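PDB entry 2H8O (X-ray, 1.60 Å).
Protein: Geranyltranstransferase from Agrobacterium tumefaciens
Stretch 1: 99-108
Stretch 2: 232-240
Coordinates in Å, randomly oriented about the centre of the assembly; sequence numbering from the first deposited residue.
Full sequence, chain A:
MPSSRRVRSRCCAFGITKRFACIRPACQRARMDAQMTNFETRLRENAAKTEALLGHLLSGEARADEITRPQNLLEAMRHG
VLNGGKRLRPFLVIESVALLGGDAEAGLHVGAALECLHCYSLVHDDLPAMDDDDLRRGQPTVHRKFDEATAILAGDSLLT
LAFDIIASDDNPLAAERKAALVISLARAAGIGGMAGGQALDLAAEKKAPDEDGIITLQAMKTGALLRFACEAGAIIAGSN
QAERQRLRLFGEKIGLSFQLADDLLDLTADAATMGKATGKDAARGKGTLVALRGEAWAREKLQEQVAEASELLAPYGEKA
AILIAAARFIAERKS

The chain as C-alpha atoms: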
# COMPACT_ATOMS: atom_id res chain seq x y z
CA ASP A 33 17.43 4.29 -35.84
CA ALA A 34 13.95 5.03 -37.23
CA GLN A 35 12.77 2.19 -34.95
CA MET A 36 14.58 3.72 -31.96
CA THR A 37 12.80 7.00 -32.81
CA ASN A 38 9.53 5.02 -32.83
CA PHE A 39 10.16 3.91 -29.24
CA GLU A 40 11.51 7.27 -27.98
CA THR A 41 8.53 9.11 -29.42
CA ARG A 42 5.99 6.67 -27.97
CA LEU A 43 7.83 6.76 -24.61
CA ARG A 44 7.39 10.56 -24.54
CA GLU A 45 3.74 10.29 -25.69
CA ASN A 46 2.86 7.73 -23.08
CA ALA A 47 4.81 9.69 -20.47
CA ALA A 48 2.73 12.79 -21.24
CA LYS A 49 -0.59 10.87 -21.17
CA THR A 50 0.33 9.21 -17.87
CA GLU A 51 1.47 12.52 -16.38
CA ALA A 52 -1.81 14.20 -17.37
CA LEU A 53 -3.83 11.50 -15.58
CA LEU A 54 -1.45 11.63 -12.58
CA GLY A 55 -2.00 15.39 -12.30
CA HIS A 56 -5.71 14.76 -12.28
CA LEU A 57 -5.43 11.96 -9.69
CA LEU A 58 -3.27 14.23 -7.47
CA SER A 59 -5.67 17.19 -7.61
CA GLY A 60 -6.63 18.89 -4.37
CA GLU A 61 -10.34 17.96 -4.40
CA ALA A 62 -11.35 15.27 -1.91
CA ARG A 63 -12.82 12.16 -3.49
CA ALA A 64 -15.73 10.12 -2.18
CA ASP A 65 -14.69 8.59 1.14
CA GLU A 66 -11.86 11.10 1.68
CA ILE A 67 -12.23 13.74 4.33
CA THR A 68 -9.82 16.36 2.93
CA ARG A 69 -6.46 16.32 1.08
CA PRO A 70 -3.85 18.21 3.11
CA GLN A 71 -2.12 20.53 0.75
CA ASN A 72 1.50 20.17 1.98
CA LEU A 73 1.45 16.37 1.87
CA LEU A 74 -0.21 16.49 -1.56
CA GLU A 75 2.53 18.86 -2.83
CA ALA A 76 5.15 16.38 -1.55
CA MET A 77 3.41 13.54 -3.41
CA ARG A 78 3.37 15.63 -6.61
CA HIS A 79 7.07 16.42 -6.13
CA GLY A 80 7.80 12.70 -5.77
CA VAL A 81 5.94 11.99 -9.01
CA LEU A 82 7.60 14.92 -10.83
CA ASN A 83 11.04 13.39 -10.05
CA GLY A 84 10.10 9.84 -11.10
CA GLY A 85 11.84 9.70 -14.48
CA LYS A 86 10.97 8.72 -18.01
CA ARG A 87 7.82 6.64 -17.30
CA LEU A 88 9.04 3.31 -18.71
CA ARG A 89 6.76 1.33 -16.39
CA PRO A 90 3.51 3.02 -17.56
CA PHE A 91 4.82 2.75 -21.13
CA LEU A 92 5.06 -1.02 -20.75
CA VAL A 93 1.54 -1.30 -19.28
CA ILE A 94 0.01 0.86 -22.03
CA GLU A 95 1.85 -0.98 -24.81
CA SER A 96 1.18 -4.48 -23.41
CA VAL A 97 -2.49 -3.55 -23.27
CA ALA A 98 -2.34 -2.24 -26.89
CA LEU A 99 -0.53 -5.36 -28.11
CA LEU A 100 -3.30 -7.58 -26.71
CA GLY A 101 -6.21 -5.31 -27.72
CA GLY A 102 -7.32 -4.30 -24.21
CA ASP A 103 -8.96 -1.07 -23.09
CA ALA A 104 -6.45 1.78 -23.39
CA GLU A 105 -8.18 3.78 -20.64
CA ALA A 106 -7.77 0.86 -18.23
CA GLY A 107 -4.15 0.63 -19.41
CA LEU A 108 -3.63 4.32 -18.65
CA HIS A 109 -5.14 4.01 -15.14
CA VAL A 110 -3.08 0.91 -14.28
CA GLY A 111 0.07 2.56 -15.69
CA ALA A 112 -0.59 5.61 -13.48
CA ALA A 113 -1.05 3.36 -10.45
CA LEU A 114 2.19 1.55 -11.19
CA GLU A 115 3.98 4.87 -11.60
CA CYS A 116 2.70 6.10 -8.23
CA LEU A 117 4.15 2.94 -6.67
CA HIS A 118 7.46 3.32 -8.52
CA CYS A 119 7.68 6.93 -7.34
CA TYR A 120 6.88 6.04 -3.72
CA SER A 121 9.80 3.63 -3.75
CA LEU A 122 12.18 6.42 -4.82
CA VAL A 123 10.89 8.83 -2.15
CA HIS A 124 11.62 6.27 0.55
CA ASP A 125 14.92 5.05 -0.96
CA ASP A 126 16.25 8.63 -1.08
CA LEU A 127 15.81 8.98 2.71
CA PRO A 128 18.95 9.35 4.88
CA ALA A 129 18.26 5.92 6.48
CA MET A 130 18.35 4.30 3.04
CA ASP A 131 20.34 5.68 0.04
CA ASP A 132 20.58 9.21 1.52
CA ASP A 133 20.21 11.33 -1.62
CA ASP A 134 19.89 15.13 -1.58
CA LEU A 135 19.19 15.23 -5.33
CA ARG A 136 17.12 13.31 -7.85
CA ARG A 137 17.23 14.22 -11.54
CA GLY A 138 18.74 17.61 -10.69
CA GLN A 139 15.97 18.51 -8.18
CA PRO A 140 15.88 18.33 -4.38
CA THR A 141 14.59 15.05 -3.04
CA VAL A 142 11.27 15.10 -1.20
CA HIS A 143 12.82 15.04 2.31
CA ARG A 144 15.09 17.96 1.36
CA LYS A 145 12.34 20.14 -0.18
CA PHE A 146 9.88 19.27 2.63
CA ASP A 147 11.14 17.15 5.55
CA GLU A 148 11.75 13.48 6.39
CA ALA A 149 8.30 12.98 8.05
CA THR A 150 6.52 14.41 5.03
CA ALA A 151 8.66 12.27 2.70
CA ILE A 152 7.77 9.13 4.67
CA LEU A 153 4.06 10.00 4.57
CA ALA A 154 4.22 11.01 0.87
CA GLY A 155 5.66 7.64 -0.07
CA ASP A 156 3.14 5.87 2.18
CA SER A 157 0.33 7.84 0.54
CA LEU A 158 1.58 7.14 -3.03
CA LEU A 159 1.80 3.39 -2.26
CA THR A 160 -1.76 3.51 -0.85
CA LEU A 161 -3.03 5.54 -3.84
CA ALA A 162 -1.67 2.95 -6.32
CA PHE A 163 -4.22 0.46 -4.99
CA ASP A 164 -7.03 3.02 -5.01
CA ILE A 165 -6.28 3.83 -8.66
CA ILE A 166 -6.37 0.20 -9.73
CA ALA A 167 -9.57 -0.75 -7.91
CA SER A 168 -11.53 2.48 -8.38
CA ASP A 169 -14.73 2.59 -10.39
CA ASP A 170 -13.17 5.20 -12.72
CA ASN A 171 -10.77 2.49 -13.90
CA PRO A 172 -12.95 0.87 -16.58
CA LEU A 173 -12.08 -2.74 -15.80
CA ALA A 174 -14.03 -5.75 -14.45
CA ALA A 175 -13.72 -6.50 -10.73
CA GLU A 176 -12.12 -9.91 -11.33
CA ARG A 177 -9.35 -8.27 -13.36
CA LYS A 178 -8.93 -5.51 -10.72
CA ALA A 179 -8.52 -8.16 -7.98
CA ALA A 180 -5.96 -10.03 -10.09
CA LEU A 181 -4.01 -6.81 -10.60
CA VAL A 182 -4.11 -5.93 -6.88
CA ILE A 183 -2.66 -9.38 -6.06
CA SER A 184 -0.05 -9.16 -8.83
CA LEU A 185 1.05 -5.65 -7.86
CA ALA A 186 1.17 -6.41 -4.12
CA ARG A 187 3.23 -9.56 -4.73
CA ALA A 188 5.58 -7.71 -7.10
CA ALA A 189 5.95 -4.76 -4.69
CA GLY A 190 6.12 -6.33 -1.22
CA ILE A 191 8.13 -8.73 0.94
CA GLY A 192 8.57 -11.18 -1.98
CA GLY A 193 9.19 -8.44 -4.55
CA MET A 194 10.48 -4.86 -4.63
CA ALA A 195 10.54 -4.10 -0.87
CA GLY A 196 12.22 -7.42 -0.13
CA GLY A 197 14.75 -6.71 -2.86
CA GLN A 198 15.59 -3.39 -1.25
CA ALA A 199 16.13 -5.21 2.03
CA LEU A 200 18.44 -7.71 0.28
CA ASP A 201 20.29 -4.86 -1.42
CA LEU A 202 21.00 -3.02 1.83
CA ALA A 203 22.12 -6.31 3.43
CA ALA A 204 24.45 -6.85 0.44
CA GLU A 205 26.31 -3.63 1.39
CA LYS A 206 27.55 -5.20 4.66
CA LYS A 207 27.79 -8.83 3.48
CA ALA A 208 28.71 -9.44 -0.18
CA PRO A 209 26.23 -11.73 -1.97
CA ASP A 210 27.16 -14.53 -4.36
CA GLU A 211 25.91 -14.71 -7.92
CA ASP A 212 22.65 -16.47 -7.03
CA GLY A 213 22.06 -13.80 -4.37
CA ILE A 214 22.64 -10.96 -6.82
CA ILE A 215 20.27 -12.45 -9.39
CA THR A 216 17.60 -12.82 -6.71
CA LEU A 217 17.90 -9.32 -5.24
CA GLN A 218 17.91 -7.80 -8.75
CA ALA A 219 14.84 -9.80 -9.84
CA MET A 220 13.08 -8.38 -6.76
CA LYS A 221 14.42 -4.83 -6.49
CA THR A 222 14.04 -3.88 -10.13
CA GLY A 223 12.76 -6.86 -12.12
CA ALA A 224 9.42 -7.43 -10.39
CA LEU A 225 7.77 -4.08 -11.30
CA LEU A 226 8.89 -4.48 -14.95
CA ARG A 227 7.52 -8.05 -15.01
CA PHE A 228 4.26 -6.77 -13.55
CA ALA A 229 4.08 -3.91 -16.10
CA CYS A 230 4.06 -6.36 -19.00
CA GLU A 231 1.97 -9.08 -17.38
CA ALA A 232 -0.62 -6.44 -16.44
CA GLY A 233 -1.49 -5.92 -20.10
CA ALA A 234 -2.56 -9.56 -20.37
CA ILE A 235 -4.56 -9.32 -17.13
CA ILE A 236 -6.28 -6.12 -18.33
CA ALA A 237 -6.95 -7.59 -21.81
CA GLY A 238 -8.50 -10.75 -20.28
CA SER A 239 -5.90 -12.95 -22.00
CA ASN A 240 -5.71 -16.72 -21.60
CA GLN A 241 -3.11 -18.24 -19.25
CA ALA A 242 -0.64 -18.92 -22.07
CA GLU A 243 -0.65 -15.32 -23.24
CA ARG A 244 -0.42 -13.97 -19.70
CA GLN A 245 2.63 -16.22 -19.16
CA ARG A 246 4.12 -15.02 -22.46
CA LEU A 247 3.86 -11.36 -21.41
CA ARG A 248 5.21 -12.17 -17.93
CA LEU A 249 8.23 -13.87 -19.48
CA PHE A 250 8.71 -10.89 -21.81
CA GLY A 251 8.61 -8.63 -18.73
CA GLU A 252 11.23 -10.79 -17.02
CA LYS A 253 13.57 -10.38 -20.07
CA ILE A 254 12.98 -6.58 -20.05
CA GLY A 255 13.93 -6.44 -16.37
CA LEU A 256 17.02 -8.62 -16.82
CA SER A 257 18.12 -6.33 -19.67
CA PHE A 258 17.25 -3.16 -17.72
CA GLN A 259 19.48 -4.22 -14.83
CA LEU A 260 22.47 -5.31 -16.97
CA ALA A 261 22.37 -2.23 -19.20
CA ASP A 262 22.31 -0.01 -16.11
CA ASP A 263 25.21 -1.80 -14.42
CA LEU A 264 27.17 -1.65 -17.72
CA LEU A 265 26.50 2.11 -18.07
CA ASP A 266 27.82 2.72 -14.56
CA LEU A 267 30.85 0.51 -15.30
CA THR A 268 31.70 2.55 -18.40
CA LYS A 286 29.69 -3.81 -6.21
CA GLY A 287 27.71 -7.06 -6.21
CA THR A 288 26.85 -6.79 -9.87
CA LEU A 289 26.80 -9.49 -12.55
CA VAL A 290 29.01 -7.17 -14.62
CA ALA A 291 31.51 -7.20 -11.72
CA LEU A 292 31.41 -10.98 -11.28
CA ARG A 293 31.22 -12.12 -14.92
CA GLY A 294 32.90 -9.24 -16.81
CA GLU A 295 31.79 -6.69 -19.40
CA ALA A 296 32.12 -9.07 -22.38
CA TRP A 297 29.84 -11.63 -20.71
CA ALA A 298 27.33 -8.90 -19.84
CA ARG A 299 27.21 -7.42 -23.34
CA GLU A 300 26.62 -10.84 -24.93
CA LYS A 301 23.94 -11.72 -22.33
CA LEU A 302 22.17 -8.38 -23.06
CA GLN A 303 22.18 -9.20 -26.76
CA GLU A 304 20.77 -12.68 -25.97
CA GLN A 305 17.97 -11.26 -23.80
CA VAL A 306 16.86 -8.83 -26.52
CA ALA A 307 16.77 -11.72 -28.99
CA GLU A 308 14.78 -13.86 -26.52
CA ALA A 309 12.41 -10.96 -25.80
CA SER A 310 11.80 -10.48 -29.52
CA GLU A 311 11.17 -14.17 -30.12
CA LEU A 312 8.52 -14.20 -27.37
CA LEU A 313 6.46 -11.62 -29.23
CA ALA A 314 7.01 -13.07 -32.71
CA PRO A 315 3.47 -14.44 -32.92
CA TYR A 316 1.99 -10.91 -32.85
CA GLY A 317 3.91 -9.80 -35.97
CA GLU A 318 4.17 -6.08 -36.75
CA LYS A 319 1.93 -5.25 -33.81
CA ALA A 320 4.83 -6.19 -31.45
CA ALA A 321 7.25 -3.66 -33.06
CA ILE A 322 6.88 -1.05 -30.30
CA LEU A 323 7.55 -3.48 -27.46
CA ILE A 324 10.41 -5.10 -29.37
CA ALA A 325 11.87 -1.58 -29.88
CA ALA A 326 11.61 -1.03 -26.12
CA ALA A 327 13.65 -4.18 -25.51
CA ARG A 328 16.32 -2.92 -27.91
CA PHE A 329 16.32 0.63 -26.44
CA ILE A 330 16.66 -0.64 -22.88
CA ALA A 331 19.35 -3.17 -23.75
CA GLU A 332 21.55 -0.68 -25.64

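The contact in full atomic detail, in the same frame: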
# COMPACT_ATOMS: atom_id res chain seq x y z
N LEU A 99 -0.92 -4.15 -27.41
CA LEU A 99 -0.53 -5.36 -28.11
C LEU A 99 -1.64 -6.40 -28.11
O LEU A 99 -1.86 -7.07 -29.14
CB LEU A 99 0.73 -5.98 -27.49
CG LEU A 99 1.23 -7.28 -28.13
CD1 LEU A 99 1.84 -7.01 -29.50
CD2 LEU A 99 2.21 -7.96 -27.17
N LEU A 100 -2.31 -6.53 -26.97
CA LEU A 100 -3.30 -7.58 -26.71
C LEU A 100 -4.75 -7.09 -26.91
O LEU A 100 -5.69 -7.82 -26.60
CB LEU A 100 -3.11 -8.13 -25.30
CG LEU A 100 -1.71 -8.72 -25.03
CD1 LEU A 100 -1.50 -9.21 -23.58
CD2 LEU A 100 -1.47 -9.86 -26.02
N GLY A 101 -4.91 -5.87 -27.39
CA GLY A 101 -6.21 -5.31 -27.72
C GLY A 101 -7.13 -4.94 -26.57
O GLY A 101 -8.35 -4.82 -26.77
N GLY A 102 -6.55 -4.71 -25.39
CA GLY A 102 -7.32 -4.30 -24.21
C GLY A 102 -7.71 -2.84 -24.25
O GLY A 102 -7.37 -2.13 -25.19
N ASP A 103 -8.43 -2.42 -23.22
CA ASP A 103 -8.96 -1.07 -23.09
C ASP A 103 -7.84 -0.11 -22.72
O ASP A 103 -7.25 -0.21 -21.62
CB ASP A 103 -10.06 -1.07 -22.02
CG ASP A 103 -10.81 0.23 -21.94
OD1 ASP A 103 -10.18 1.28 -21.72
OD2 ASP A 103 -12.05 0.22 -22.13
N ALA A 104 -7.54 0.84 -23.60
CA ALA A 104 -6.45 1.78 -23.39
C ALA A 104 -6.66 2.65 -22.16
O ALA A 104 -5.69 3.06 -21.52
CB ALA A 104 -6.28 2.68 -24.61
N GLU A 105 -7.91 2.94 -21.81
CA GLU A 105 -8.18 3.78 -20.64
C GLU A 105 -7.83 2.99 -19.38
O GLU A 105 -7.24 3.54 -18.46
CB GLU A 105 -9.65 4.25 -20.59
CG GLU A 105 -9.96 5.24 -19.47
CD GLU A 105 -11.40 5.75 -19.48
OE1 GLU A 105 -12.23 5.25 -20.29
OE2 GLU A 105 -11.69 6.67 -18.68
N ALA A 106 -8.17 1.71 -19.36
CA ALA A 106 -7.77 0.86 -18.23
C ALA A 106 -6.24 0.76 -18.16
O ALA A 106 -5.63 0.86 -17.09
CB ALA A 106 -8.42 -0.50 -18.36
N GLY A 107 -5.61 0.61 -19.32
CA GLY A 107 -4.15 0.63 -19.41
C GLY A 107 -3.52 1.89 -18.84
O GLY A 107 -2.52 1.83 -18.11
N LEU A 108 -4.11 3.04 -19.16
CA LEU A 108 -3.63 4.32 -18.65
C LEU A 108 -3.76 4.41 -17.12
O LEU A 108 -2.84 4.85 -16.44
CB LEU A 108 -4.38 5.46 -19.33
CG LEU A 108 -3.84 6.86 -19.06
CD1 LEU A 108 -2.45 7.04 -19.66
CD2 LEU A 108 -4.81 7.90 -19.59
N ALA A 232 0.61 -7.20 -16.65
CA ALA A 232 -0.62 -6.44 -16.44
C ALA A 232 -1.44 -6.25 -17.71
O ALA A 232 -2.67 -6.23 -17.65
CB ALA A 232 -0.31 -5.08 -15.82
N GLY A 233 -0.77 -6.09 -18.84
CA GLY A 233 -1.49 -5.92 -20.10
C GLY A 233 -2.37 -7.11 -20.42
O GLY A 233 -3.52 -6.97 -20.85
N ALA A 234 -1.82 -8.31 -20.20
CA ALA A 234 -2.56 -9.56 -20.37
C ALA A 234 -3.71 -9.67 -19.38
O ALA A 234 -4.82 -10.07 -19.75
CB ALA A 234 -1.62 -10.75 -20.24
N ILE A 235 -3.49 -9.29 -18.12
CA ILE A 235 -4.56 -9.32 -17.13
C ILE A 235 -5.70 -8.35 -17.52
O ILE A 235 -6.89 -8.69 -17.50
CB ILE A 235 -4.04 -8.97 -15.72
CG1 ILE A 235 -3.05 -10.03 -15.27
CG2 ILE A 235 -5.21 -8.86 -14.75
CD1 ILE A 235 -2.42 -9.70 -13.95
N ILE A 236 -5.32 -7.14 -17.92
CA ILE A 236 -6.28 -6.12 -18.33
C ILE A 236 -7.05 -6.56 -19.59
O ILE A 236 -8.23 -6.32 -19.71
CB ILE A 236 -5.54 -4.80 -18.61
CG1 ILE A 236 -5.01 -4.19 -17.29
CG2 ILE A 236 -6.44 -3.81 -19.38
CD1 ILE A 236 -3.93 -3.10 -17.48
N ALA A 237 -6.34 -7.19 -20.52
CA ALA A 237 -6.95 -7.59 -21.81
C ALA A 237 -7.83 -8.84 -21.66
O ALA A 237 -8.58 -9.19 -22.59
CB ALA A 237 -5.88 -7.82 -22.85
N GLY A 238 -7.75 -9.51 -20.52
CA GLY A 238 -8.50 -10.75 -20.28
C GLY A 238 -7.94 -11.91 -21.08
O GLY A 238 -8.68 -12.78 -21.54
N SER A 239 -6.62 -11.93 -21.22
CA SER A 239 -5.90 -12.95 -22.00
C SER A 239 -5.98 -14.32 -21.36
O SER A 239 -6.13 -14.43 -20.13
CB SER A 239 -4.42 -12.58 -22.09
OG SER A 239 -4.25 -11.35 -22.76
N ASN A 240 -5.83 -15.37 -22.16
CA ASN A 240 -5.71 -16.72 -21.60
C ASN A 240 -4.39 -16.90 -20.85
O ASN A 240 -3.50 -16.04 -20.94
CB ASN A 240 -5.93 -17.81 -22.67
CG ASN A 240 -4.85 -17.87 -23.73
OD1 ASN A 240 -3.71 -17.47 -23.53
ND2 ASN A 240 -5.21 -18.45 -24.88
O HOH W 1 -9.59 -4.27 -21.17

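What does Leu 100 do at this contact? It lies where a helix gives way to a turn, and its CA-to-CB bond points toward the second stretch. With chi1 in m and chi2 in t, the side chain reaches along the last turn of the opposing helix. Its CD1 approaches CA of Ala 234 at 3.4 Å and CB of the same residue at 3.7 Å, then meets OG of Ser 239 at 3.6 Å. Near its base, Leu 100 CB packs against Ala 237 CB at 3.7 Å. The small side chains of the two alanines leave room for the leucine to lie close to the helix backbone.

How does Ile 236 serve the other end of the contact? The CA-to-CB bond of Ile 236 points toward the first stretch, and with chi1 in m and chi2 in t its CG2 and CD1 reach the first turn of the helix that begins at Ala 104. CG2 lies 4.0 Å from Ala 106 CB, while CD1 lies 4.2 Å from Gly 107 CA. Gly 107 offers bare backbone here, and the methyl of Ala 106 adds a compact apolar surface; all three residues are buried.

Why can the backbones come so close between these two side chains? The CA atoms of Gly 102 and Ala 237 are 4.1 Å apart, and Ala 237 CB sits 4.0 Å from Gly 102 CA. A CB on Gly 102 would fall only 3.2 Å from Ala 237 CA, so glycine suits this crossing.

Is any polar link made? No direct hydrogen bond joins the stretches, which bury 301 Å² in all, but one water bridges them: it accepts from Asp 103 N at 3.0 Å and donates to Ile 236 O at 2.9 Å. The Asp 103 side chain turns to its own helix instead, where OD1 caps Ala 106 N at 3.1 Å.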